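PDB 5Y0T: thermotoga maritima TmcAL from Thermotoga maritima, which belongs to the HIGH nucleotidyl transferase family, whose Rossmann-like fold is that of the HUP clan, and carries bound adenosine-5'-rp-alpha-thio-triphosphate in this structure. Local coordinates for residues 5-10 and 80-85; 99-104 and 174-179; 34-39 and 87-92; 109-114 and 188-193. All blocks are in the same frame, centred on the assembly; numbering follows the deposited sequence.

Contact 1: 5-10 and 80-85; sequences GVVVEY and GGFAFG. With TAT (adenosine-5'-rp-alpha-thio-triphosphate), chain E.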
# COMPACT_ATOMS: atom_id res chain seq x y z
N GLY A 5 22.09 -1.87 31.10
CA GLY A 5 21.23 -1.76 29.92
C GLY A 5 21.61 -0.54 29.09
O GLY A 5 21.96 0.52 29.64
N VAL A 6 21.47 -0.64 27.77
CA VAL A 6 21.67 0.50 26.88
C VAL A 6 20.56 0.49 25.82
O VAL A 6 20.10 -0.57 25.38
CB VAL A 6 23.07 0.51 26.21
CG1 VAL A 6 24.20 0.65 27.28
CG2 VAL A 6 23.32 -0.73 25.33
N VAL A 7 20.12 1.69 25.46
CA VAL A 7 19.07 1.91 24.46
C VAL A 7 19.74 2.38 23.19
O VAL A 7 20.45 3.38 23.22
CB VAL A 7 18.05 2.96 24.93
CG1 VAL A 7 16.96 3.18 23.84
CG2 VAL A 7 17.43 2.54 26.27
N VAL A 8 19.57 1.66 22.09
CA VAL A 8 20.41 1.90 20.92
C VAL A 8 19.65 1.69 19.61
O VAL A 8 18.61 1.06 19.58
CB VAL A 8 21.66 0.98 20.90
CG1 VAL A 8 22.51 1.16 22.16
CG2 VAL A 8 21.24 -0.49 20.76
N GLU A 9 20.22 2.23 18.54
CA GLU A 9 19.69 2.06 17.19
C GLU A 9 20.80 1.48 16.32
O GLU A 9 20.55 0.60 15.51
CB GLU A 9 19.12 3.37 16.66
CG GLU A 9 17.88 3.76 17.45
CD GLU A 9 16.93 4.63 16.65
OE1 GLU A 9 17.36 5.72 16.22
OE2 GLU A 9 15.77 4.21 16.43
N TYR A 10 22.00 2.07 16.41
CA TYR A 10 23.18 1.55 15.71
C TYR A 10 22.94 1.53 14.20
O TYR A 10 23.00 0.47 13.58
CB TYR A 10 23.53 0.12 16.22
CG TYR A 10 24.07 0.04 17.64
CD1 TYR A 10 24.66 1.15 18.27
CD2 TYR A 10 24.02 -1.16 18.36
CE1 TYR A 10 25.17 1.06 19.57
CE2 TYR A 10 24.52 -1.25 19.65
CZ TYR A 10 25.10 -0.15 20.25
OH TYR A 10 25.61 -0.26 21.54
N GLY A 80 9.24 10.54 23.66
CA GLY A 80 8.45 10.08 24.79
C GLY A 80 8.06 8.61 24.68
O GLY A 80 8.28 7.81 25.61
N GLY A 81 7.48 8.24 23.55
CA GLY A 81 7.06 6.86 23.34
C GLY A 81 8.23 5.91 23.20
O GLY A 81 8.20 4.79 23.70
N PHE A 82 9.26 6.36 22.49
CA PHE A 82 10.48 5.58 22.28
C PHE A 82 11.10 5.23 23.63
O PHE A 82 11.42 4.06 23.92
CB PHE A 82 11.45 6.39 21.39
CG PHE A 82 12.80 5.75 21.19
CD1 PHE A 82 13.84 5.99 22.09
CD2 PHE A 82 13.05 4.97 20.07
CE1 PHE A 82 15.10 5.43 21.89
CE2 PHE A 82 14.33 4.40 19.87
CZ PHE A 82 15.35 4.64 20.78
N ALA A 83 11.26 6.25 24.46
CA ALA A 83 11.87 6.07 25.77
C ALA A 83 11.03 5.14 26.63
O ALA A 83 11.56 4.30 27.34
CB ALA A 83 12.05 7.42 26.46
N PHE A 84 9.72 5.30 26.55
CA PHE A 84 8.84 4.54 27.42
C PHE A 84 8.94 3.06 27.09
O PHE A 84 9.03 2.22 27.99
CB PHE A 84 7.40 5.00 27.29
CG PHE A 84 6.43 4.17 28.09
CD1 PHE A 84 6.38 4.30 29.48
CD2 PHE A 84 5.56 3.29 27.46
CE1 PHE A 84 5.48 3.54 30.23
CE2 PHE A 84 4.66 2.53 28.20
CZ PHE A 84 4.61 2.66 29.58
N GLY A 85 8.90 2.74 25.80
CA GLY A 85 9.06 1.36 25.36
C GLY A 85 10.40 0.79 25.77
O GLY A 85 10.49 -0.32 26.26
N1 TAT E . 29.85 10.05 21.85
C2 TAT E . 29.32 9.46 22.94
N3 TAT E . 28.19 8.73 22.92
C4 TAT E . 27.53 8.53 21.75
C5 TAT E . 28.05 9.12 20.52
C6 TAT E . 29.29 9.93 20.63
N6 TAT E . 29.84 10.51 19.54
N7 TAT E . 27.21 8.76 19.53
C8 TAT E . 26.23 7.99 20.08
N9 TAT E . 26.42 7.86 21.40
PA TAT E . 22.09 5.50 19.07
PB TAT E . 22.40 8.28 18.17
PG TAT E . 23.81 9.73 16.10
C1' TAT E . 25.56 7.11 22.34
O1A TAT E . 25.21 9.48 15.55
O1B TAT E . 21.13 8.85 17.61
S1G TAT E . 20.42 5.77 20.04
C2' TAT E . 24.14 7.68 22.30
O2' TAT E . 24.01 8.88 23.06
O2A TAT E . 22.26 4.20 18.30
O2B TAT E . 22.87 8.72 19.53
O2G TAT E . 22.73 9.60 15.05
C3' TAT E . 23.33 6.52 22.85
O3' TAT E . 23.33 6.54 24.29
O3A TAT E . 22.37 6.67 18.00
O3B TAT E . 23.60 8.47 17.10
O3G TAT E . 23.65 10.94 16.98
C4' TAT E . 24.11 5.30 22.37
O4' TAT E . 25.41 5.75 21.97
C5' TAT E . 23.44 4.63 21.17
O5' TAT E . 23.29 5.61 20.14

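Contact 2: 99-104 and 174-179; sequences VVFGSE and EYIHSA. With TAT (adenosine-5'-rp-alpha-thio-triphosphate), chain E.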
# COMPACT_ATOMS: atom_id res chain seq x y z
N VAL A 99 21.46 1.99 33.69
CA VAL A 99 21.37 2.39 32.29
C VAL A 99 22.22 3.63 32.07
O VAL A 99 22.18 4.57 32.87
CB VAL A 99 19.90 2.66 31.87
CG1 VAL A 99 19.86 3.40 30.53
CG2 VAL A 99 19.13 1.35 31.79
N VAL A 100 23.01 3.61 31.00
CA VAL A 100 23.90 4.71 30.64
C VAL A 100 23.54 5.25 29.26
O VAL A 100 23.50 4.49 28.29
CB VAL A 100 25.38 4.26 30.61
CG1 VAL A 100 26.27 5.43 30.23
CG2 VAL A 100 25.80 3.67 31.96
N PHE A 101 23.29 6.55 29.16
CA PHE A 101 23.02 7.14 27.84
C PHE A 101 23.97 8.29 27.56
O PHE A 101 24.39 8.98 28.48
CB PHE A 101 21.56 7.60 27.73
CG PHE A 101 21.13 8.54 28.84
CD1 PHE A 101 20.43 8.05 29.94
CD2 PHE A 101 21.36 9.90 28.75
CE1 PHE A 101 20.03 8.91 30.96
CE2 PHE A 101 20.95 10.76 29.76
CZ PHE A 101 20.29 10.25 30.87
N GLY A 102 24.28 8.51 26.28
CA GLY A 102 25.10 9.64 25.88
C GLY A 102 24.33 10.93 26.06
O GLY A 102 23.12 10.98 25.83
N SER A 103 25.04 11.98 26.45
CA SER A 103 24.42 13.25 26.84
C SER A 103 25.25 14.44 26.35
O SER A 103 26.48 14.41 26.39
CB SER A 103 24.25 13.27 28.37
OG SER A 103 24.08 14.58 28.88
N GLU A 104 24.59 15.50 25.89
CA GLU A 104 25.32 16.69 25.47
C GLU A 104 25.91 17.42 26.68
O GLU A 104 27.03 17.96 26.62
CB GLU A 104 24.42 17.64 24.66
CG GLU A 104 23.99 17.09 23.29
CD GLU A 104 22.71 16.27 23.34
OE1 GLU A 104 22.21 15.98 24.46
OE2 GLU A 104 22.19 15.92 22.25
N GLU A 174 13.32 11.70 29.25
CA GLU A 174 12.21 10.79 29.00
C GLU A 174 12.51 9.37 29.51
O GLU A 174 11.59 8.71 29.97
CB GLU A 174 11.87 10.75 27.51
CG GLU A 174 11.42 12.11 26.91
CD GLU A 174 10.01 12.53 27.30
OE1 GLU A 174 9.40 11.89 28.18
OE2 GLU A 174 9.50 13.51 26.72
N TYR A 175 13.76 8.91 29.42
CA TYR A 175 14.09 7.58 30.00
C TYR A 175 13.82 7.58 31.50
O TYR A 175 13.25 6.64 32.06
CB TYR A 175 15.56 7.17 29.80
CG TYR A 175 16.03 7.01 28.37
CD1 TYR A 175 15.26 6.36 27.42
CD2 TYR A 175 17.28 7.51 27.98
CE1 TYR A 175 15.70 6.22 26.12
CE2 TYR A 175 17.73 7.37 26.65
CZ TYR A 175 16.94 6.73 25.74
OH TYR A 175 17.36 6.61 24.44
N ILE A 176 14.29 8.63 32.17
CA ILE A 176 14.19 8.72 33.61
C ILE A 176 12.73 8.87 34.02
O ILE A 176 12.25 8.23 34.96
CB ILE A 176 15.04 9.89 34.16
CG1 ILE A 176 16.53 9.64 33.89
CG2 ILE A 176 14.81 10.08 35.65
CD1 ILE A 176 17.40 10.88 34.00
N HIS A 177 12.01 9.73 33.30
CA HIS A 177 10.59 9.92 33.55
C HIS A 177 9.84 8.60 33.41
O HIS A 177 9.03 8.26 34.27
CB HIS A 177 10.00 10.96 32.60
CG HIS A 177 8.56 11.26 32.85
ND1 HIS A 177 7.74 11.83 31.90
CD2 HIS A 177 7.78 11.05 33.94
CE1 HIS A 177 6.52 11.97 32.39
NE2 HIS A 177 6.52 11.50 33.63
N SER A 178 10.13 7.85 32.35
CA SER A 178 9.54 6.52 32.14
C SER A 178 9.82 5.57 33.30
O SER A 178 8.92 4.87 33.78
CB SER A 178 10.05 5.91 30.84
OG SER A 178 9.50 6.60 29.72
N ALA A 179 11.06 5.55 33.77
CA ALA A 179 11.40 4.68 34.90
C ALA A 179 10.60 5.08 36.13
O ALA A 179 10.13 4.21 36.86
CB ALA A 179 12.88 4.76 35.19
N1 TAT E . 29.85 10.05 21.85
C2 TAT E . 29.32 9.46 22.94
N3 TAT E . 28.19 8.73 22.92
C4 TAT E . 27.53 8.53 21.75
C5 TAT E . 28.05 9.12 20.52
C6 TAT E . 29.29 9.93 20.63
N6 TAT E . 29.84 10.51 19.54
N7 TAT E . 27.21 8.76 19.53
C8 TAT E . 26.23 7.99 20.08
N9 TAT E . 26.42 7.86 21.40
PA TAT E . 22.09 5.50 19.07
PB TAT E . 22.40 8.28 18.17
PG TAT E . 23.81 9.73 16.10
C1' TAT E . 25.56 7.11 22.34
O1A TAT E . 25.21 9.48 15.55
O1B TAT E . 21.13 8.85 17.61
S1G TAT E . 20.42 5.77 20.04
C2' TAT E . 24.14 7.68 22.30
O2' TAT E . 24.01 8.88 23.06
O2A TAT E . 22.26 4.20 18.30
O2B TAT E . 22.87 8.72 19.53
O2G TAT E . 22.73 9.60 15.05
C3' TAT E . 23.33 6.52 22.85
O3' TAT E . 23.33 6.54 24.29
O3A TAT E . 22.37 6.67 18.00
O3B TAT E . 23.60 8.47 17.10
O3G TAT E . 23.65 10.94 16.98
C4' TAT E . 24.11 5.30 22.37
O4' TAT E . 25.41 5.75 21.97
C5' TAT E . 23.44 4.63 21.17
O5' TAT E . 23.29 5.61 20.14

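Contact 3: 34-39 and 87-92; sequences IAVMSG and VCVLDA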
# COMPACT_ATOMS: atom_id res chain seq x y z
N ILE A 34 23.21 -5.59 28.36
CA ILE A 34 22.05 -5.90 27.56
C ILE A 34 21.66 -4.66 26.76
O ILE A 34 21.56 -3.57 27.31
CB ILE A 34 20.88 -6.33 28.45
CG1 ILE A 34 21.22 -7.64 29.17
CG2 ILE A 34 19.61 -6.48 27.62
CD1 ILE A 34 20.19 -8.02 30.24
N ALA A 35 21.45 -4.83 25.46
CA ALA A 35 21.00 -3.70 24.62
C ALA A 35 19.57 -3.92 24.17
O ALA A 35 19.21 -5.04 23.83
CB ALA A 35 21.91 -3.52 23.42
N VAL A 36 18.75 -2.87 24.19
CA VAL A 36 17.46 -2.89 23.52
C VAL A 36 17.62 -1.98 22.32
O VAL A 36 17.97 -0.81 22.45
CB VAL A 36 16.26 -2.45 24.45
CG1 VAL A 36 16.40 -0.99 24.98
CG2 VAL A 36 14.91 -2.65 23.74
N MET A 37 17.38 -2.55 21.14
CA MET A 37 17.76 -1.95 19.87
C MET A 37 16.55 -1.86 18.94
O MET A 37 15.80 -2.82 18.79
CB MET A 37 18.87 -2.79 19.19
CG MET A 37 19.48 -2.17 17.93
SD MET A 37 20.60 -3.30 17.08
CE MET A 37 19.39 -4.31 16.22
N SER A 38 16.38 -0.71 18.30
CA SER A 38 15.41 -0.58 17.23
C SER A 38 15.69 -1.62 16.15
O SER A 38 16.85 -1.92 15.85
CB SER A 38 15.45 0.82 16.63
OG SER A 38 14.99 1.78 17.57
N GLY A 39 14.62 -2.06 15.52
CA GLY A 39 14.61 -3.11 14.52
C GLY A 39 15.05 -2.58 13.18
O GLY A 39 16.20 -2.15 13.01
N VAL A 87 12.61 1.67 28.18
CA VAL A 87 12.76 1.46 29.63
C VAL A 87 11.85 0.29 30.08
O VAL A 87 12.24 -0.52 30.93
CB VAL A 87 12.46 2.76 30.41
CG1 VAL A 87 12.39 2.53 31.92
CG2 VAL A 87 13.51 3.83 30.09
N CYS A 88 10.66 0.17 29.51
CA CYS A 88 9.80 -0.96 29.88
C CYS A 88 10.47 -2.31 29.56
O CYS A 88 10.41 -3.24 30.37
CB CYS A 88 8.44 -0.90 29.18
SG CYS A 88 7.28 0.28 29.87
N VAL A 89 11.10 -2.41 28.40
CA VAL A 89 11.77 -3.65 28.01
C VAL A 89 12.94 -3.93 28.95
O VAL A 89 13.09 -5.05 29.46
CB VAL A 89 12.32 -3.61 26.57
CG1 VAL A 89 13.17 -4.84 26.28
CG2 VAL A 89 11.17 -3.52 25.51
N LEU A 90 13.80 -2.94 29.16
CA LEU A 90 14.93 -3.13 30.08
C LEU A 90 14.46 -3.51 31.48
O LEU A 90 14.95 -4.47 32.07
CB LEU A 90 15.79 -1.87 30.13
CG LEU A 90 16.52 -1.64 28.80
CD1 LEU A 90 17.39 -0.38 28.85
CD2 LEU A 90 17.37 -2.86 28.42
N ASP A 91 13.51 -2.75 32.02
CA ASP A 91 12.98 -3.06 33.33
C ASP A 91 12.35 -4.46 33.38
O ASP A 91 12.43 -5.15 34.40
CB ASP A 91 11.96 -2.01 33.75
CG ASP A 91 11.38 -2.29 35.13
OD1 ASP A 91 12.07 -1.99 36.12
OD2 ASP A 91 10.25 -2.81 35.19
N ALA A 92 11.72 -4.89 32.29
CA ALA A 92 11.00 -6.16 32.28
C ALA A 92 11.94 -7.37 32.30
O ALA A 92 11.52 -8.48 32.63
CB ALA A 92 10.09 -6.24 31.08

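Contact 4: 109-114 and 188-193; sequences EFLQRV and FHTIKR. With TAT (adenosine-5'-rp-alpha-thio-triphosphate), chain E.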
# COMPACT_ATOMS: atom_id res chain seq x y z
N GLU A 109 22.26 15.06 37.21
CA GLU A 109 21.48 15.67 38.27
C GLU A 109 20.44 16.62 37.70
O GLU A 109 19.29 16.63 38.15
CB GLU A 109 22.38 16.41 39.26
CG GLU A 109 23.26 15.49 40.08
CD GLU A 109 23.55 16.06 41.46
OE1 GLU A 109 22.96 17.11 41.81
OE2 GLU A 109 24.36 15.46 42.19
N PHE A 110 20.83 17.41 36.70
CA PHE A 110 19.88 18.29 36.03
C PHE A 110 18.75 17.49 35.37
O PHE A 110 17.57 17.82 35.53
CB PHE A 110 20.58 19.18 34.98
CG PHE A 110 19.62 19.87 34.04
CD1 PHE A 110 18.88 20.96 34.47
CD2 PHE A 110 19.44 19.41 32.75
CE1 PHE A 110 17.98 21.59 33.61
CE2 PHE A 110 18.54 20.02 31.89
CZ PHE A 110 17.80 21.12 32.33
N LEU A 111 19.10 16.40 34.69
CA LEU A 111 18.09 15.62 33.97
C LEU A 111 17.12 14.94 34.94
O LEU A 111 15.92 14.84 34.68
CB LEU A 111 18.76 14.58 33.08
CG LEU A 111 19.74 15.14 32.05
CD1 LEU A 111 20.31 14.02 31.19
CD2 LEU A 111 19.05 16.19 31.19
N GLN A 112 17.65 14.48 36.06
CA GLN A 112 16.81 13.85 37.07
C GLN A 112 15.85 14.86 37.71
O GLN A 112 14.70 14.52 37.99
CB GLN A 112 17.67 13.18 38.15
CG GLN A 112 18.08 11.74 37.76
CD GLN A 112 19.22 11.21 38.60
OE1 GLN A 112 19.74 11.89 39.49
NE2 GLN A 112 19.64 9.97 38.32
N ARG A 113 16.32 16.08 37.96
CA ARG A 113 15.45 17.12 38.51
C ARG A 113 14.30 17.40 37.56
O ARG A 113 13.15 17.53 37.98
CB ARG A 113 16.23 18.42 38.78
CG ARG A 113 16.51 18.67 40.26
CD ARG A 113 16.99 20.12 40.53
NE ARG A 113 18.11 20.54 39.69
CZ ARG A 113 19.36 20.11 39.83
NH1 ARG A 113 19.67 19.23 40.78
NH2 ARG A 113 20.31 20.55 39.01
N VAL A 114 14.61 17.50 36.27
CA VAL A 114 13.56 17.77 35.29
C VAL A 114 12.60 16.59 35.21
O VAL A 114 11.37 16.79 35.21
CB VAL A 114 14.12 18.08 33.89
CG1 VAL A 114 13.00 18.14 32.86
CG2 VAL A 114 14.89 19.39 33.91
N PHE A 188 20.26 5.57 36.55
CA PHE A 188 20.61 6.18 35.26
C PHE A 188 21.90 6.98 35.35
O PHE A 188 22.23 7.56 36.39
CB PHE A 188 19.45 7.06 34.75
CG PHE A 188 18.28 6.26 34.25
CD1 PHE A 188 17.27 5.86 35.12
CD2 PHE A 188 18.22 5.85 32.93
CE1 PHE A 188 16.21 5.10 34.66
CE2 PHE A 188 17.16 5.08 32.46
CZ PHE A 188 16.15 4.70 33.32
N HIS A 189 22.68 6.97 34.27
CA HIS A 189 23.97 7.66 34.22
C HIS A 189 24.11 8.32 32.86
O HIS A 189 23.62 7.79 31.88
CB HIS A 189 25.15 6.70 34.40
CG HIS A 189 25.00 5.74 35.54
ND1 HIS A 189 25.69 5.88 36.72
CD2 HIS A 189 24.25 4.62 35.66
CE1 HIS A 189 25.37 4.88 37.53
NE2 HIS A 189 24.49 4.11 36.92
N THR A 190 24.80 9.46 32.81
CA THR A 190 25.16 10.08 31.55
C THR A 190 26.63 9.83 31.27
O THR A 190 27.42 9.67 32.19
CB THR A 190 24.95 11.62 31.54
OG1 THR A 190 25.87 12.24 32.46
CG2 THR A 190 23.54 11.99 31.93
N ILE A 191 26.98 9.76 29.99
CA ILE A 191 28.36 10.01 29.59
C ILE A 191 28.35 11.13 28.56
O ILE A 191 27.35 11.33 27.87
CB ILE A 191 29.06 8.73 29.04
CG1 ILE A 191 28.29 8.12 27.86
CG2 ILE A 191 29.23 7.71 30.16
CD1 ILE A 191 28.84 8.52 26.50
N LYS A 192 29.45 11.86 28.47
CA LYS A 192 29.53 12.98 27.54
C LYS A 192 29.62 12.54 26.08
O LYS A 192 30.51 11.77 25.73
CB LYS A 192 30.76 13.85 27.86
CG LYS A 192 30.90 15.06 26.93
CD LYS A 192 29.92 16.18 27.30
CE LYS A 192 30.08 17.40 26.39
NZ LYS A 192 29.47 17.14 25.04
N ARG A 193 28.73 13.04 25.23
CA ARG A 193 28.89 12.85 23.79
C ARG A 193 30.03 13.68 23.24
O ARG A 193 30.16 14.84 23.61
CB ARG A 193 27.61 13.20 23.03
CG ARG A 193 26.48 12.23 23.28
CD ARG A 193 25.22 12.68 22.56
NE ARG A 193 25.45 12.77 21.12
CZ ARG A 193 25.08 11.84 20.25
NH1 ARG A 193 24.46 10.74 20.67
NH2 ARG A 193 25.32 12.02 18.95
N1 TAT E . 29.85 10.05 21.85
C2 TAT E . 29.32 9.46 22.94
N3 TAT E . 28.19 8.73 22.92
C4 TAT E . 27.53 8.53 21.75
C5 TAT E . 28.05 9.12 20.52
C6 TAT E . 29.29 9.93 20.63
N6 TAT E . 29.84 10.51 19.54
N7 TAT E . 27.21 8.76 19.53
C8 TAT E . 26.23 7.99 20.08
N9 TAT E . 26.42 7.86 21.40
PA TAT E . 22.09 5.50 19.07
PB TAT E . 22.40 8.28 18.17
PG TAT E . 23.81 9.73 16.10
C1' TAT E . 25.56 7.11 22.34
O1A TAT E . 25.21 9.48 15.55
O1B TAT E . 21.13 8.85 17.61
S1G TAT E . 20.42 5.77 20.04
C2' TAT E . 24.14 7.68 22.30
O2' TAT E . 24.01 8.88 23.06
O2A TAT E . 22.26 4.20 18.30
O2B TAT E . 22.87 8.72 19.53
O2G TAT E . 22.73 9.60 15.05
C3' TAT E . 23.33 6.52 22.85
O3' TAT E . 23.33 6.54 24.29
O3A TAT E . 22.37 6.67 18.00
O3B TAT E . 23.60 8.47 17.10
O3G TAT E . 23.65 10.94 16.98
C4' TAT E . 24.11 5.30 22.37
O4' TAT E . 25.41 5.75 21.97
C5' TAT E . 23.44 4.63 21.17
O5' TAT E . 23.29 5.61 20.14

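Contact 1: 5-10 and 80-85
In the nucleotide pocket at the C-terminal end of strand 3-8, Val7 and Glu9 meet Phe82 of helix 79-92, while the backbone just after the strand holds the ligand. Val7 and Phe82 reach out from opposite directions: Val7 CG1 lies 3.5 Å from Phe82 CE1 and 3.8 Å from Phe82 CZ. With chi1 at 175°, CG of Phe82 lies opposite the backbone N and the ring is carried off the helix toward the strand. Farther round the same ring, Glu9 OE2 comes within 3.7 Å of Phe82 CE2, with the carboxylate plane nearly perpendicular to the ring. On the ligand, the oxygen O2A of TAT takes two successive amides: Glu9 N at 2.8 Å and, in a nearly straight bond (N-H...O 168°), Tyr10 N at 2.9 Å. The Tyr10 ring turns back over the strand, with Val8 CB 3.6 Å above the centre of one of its faces. The ring of Phe82 thus has an aliphatic methyl on one part of its outline and a buried carboxylate on another; Glu9 OE2, which merely packs on Phe82, is held by hydrogen bonds with Ser38 OG and Gln43 N, and main-chain N-H groups grip the phosphate oxygen.

Contact 2: 99-104 and 174-179
Phe101 leaves strand 98-103 toward Tyr175 of helix 167-182, and its CB already has two neighbours, Tyr175 CE2 and TAT O3', each 4.0 Å away. A chi1 of 54° sets CG between the backbone N and the carbonyl carbon, where it comes 4.1 Å from Tyr175 CD2. The next atom, Phe101 CD1, makes the closest approach, 3.7 Å to Tyr175 CD2, and lies near the plane of the tyrosine ring, at its edge. The two side chains run alongside one another, pointing opposite ways, with ring planes 53° apart, an oblique pairing. This places helix 167-182 against one side of the parallel part of the sheet of the Rossmann-like fold; the helix leads on to strand 187-192, which lies beside 98-103. At the tip, Phe101 CZ has Ile176 CD1 at 4.3 Å, the methyl lying near the plane of the phenylalanine ring. Directly after Phe101, Gly102 N donates an almost straight hydrogen bond (176°) to TAT O3', 3.0 Å long. Within the helix, Ser178, one turn after Glu174, donates to Glu174 O through both OG and N, from opposite faces of the carbonyl plane.

Contact 3: 34-39 and 87-92
No flat group enters between Val36 and its two helix neighbours, Val89 and Leu90: there is no ring face or edge to fill here, and branched aliphatic side chains do all the touching. Val36, on strand 32-38, points its side chain at helix 79-92 and spreads its two methyls over different residues. CG2, anti to the backbone N, goes to Val89, with Val36 CG2 3.8 Å from Val89 CG1. CG1, set between the backbone N and the carbonyl carbon (chi1 61°), turns to Leu90 instead and lies 3.9 Å from Leu90 CG. Both methyls of that leucine straddle the same atom, Leu90 CD1 and Leu90 CD2 each being 4.0 Å from Val36 CG1. Neither helix residue meets the valine head-on; in both pairs the side chains cross obliquely. Two residues back along the strand, on the same side of the sheet, Ile34 adds a looser touch, its CG2 4.3 Å from Leu90 CD2. The nearest pair of CA atoms is also that of Val36 and Leu90, 7.0 Å apart. Leu70 of strand 66-70 also borders Val36, while Leu68 borders Ile34 and Val89, so the aliphatic layer carries on across the neighbouring strand. Strand and helix axes approach to 9.0 Å and run in nearly opposite directions, 150° apart. Such a helix laid antiparallel over parallel strands belongs to a beta-alpha-beta crossover: helix 79-92 links strand 66-70 to strand 98-103, passing over strands 32-38 and 3-8 between them, as in a Rossmann-like fold.

Contact 4: 109-114 and 188-193
Phe188 opens the strand side of this contact beside Gln112: its carbonyl O is 4.0 Å from Gln112 NE2, too long for a hydrogen bond, at the more open margin of the contact. Strand 187-192 runs parallel to strand 98-103 in the Rossmann-like sheet, and helix 108-120 packs against it. The Phe188 ring leads away from Gln112 toward Tyr175 and Ala179 of helix 167-182. His189 points to the other side of the sheet, where its NE2 bonds Asp98. Thr190 turns back to the helix and presents its methyl, Thr190 CG2 lying 3.9 Å from Leu111 CD1; the two side chains meet at a slant. Thr190 OG1, between the backbone N and the carbonyl carbon (chi1 67°), hydrogen-bonds Asn106 OD1 instead. Ile191, again on the far side, sets CD1 3.6 Å from N3 of the TAT base. Lys192 folds alongside the chain, its NZ giving a 2.8 Å hydrogen bond to Arg193 O in the carbonyl plane. Arg193, bent at chi3 (59°), turns one guanidinium face to C5 and N7 of the base, offset toward the rim; its NH1 bonds TAT O2B at 2.8 Å and, weakly, TAT O2', while Arg193 NH2 donates to TAT O3G at 2.8 Å.

Overall arrangement
All four contacts set a helix against a strand of one sheet, in which strands 32-38, 3-8, 98-103 and 187-192 lie side by side and parallel. Contacts 1 and 3 share helix 79-92, have centres about 7 Å apart and alternate along the chain. Contacts 2 and 4, later in sequence, also alternate, with centres about 7 Å apart; they have no helix in common but use the neighbouring strands 98-103 and 187-192. Contacts 1 and 2 touch through helices 79-92 and 167-182, whereas contacts 3 and 4, about 19 Å apart between centres, barely meet. Contacts 1, 2 and 4 each include residues touching TAT, near the C-terminal ends of their strands; the helices pack on the sheet behind them.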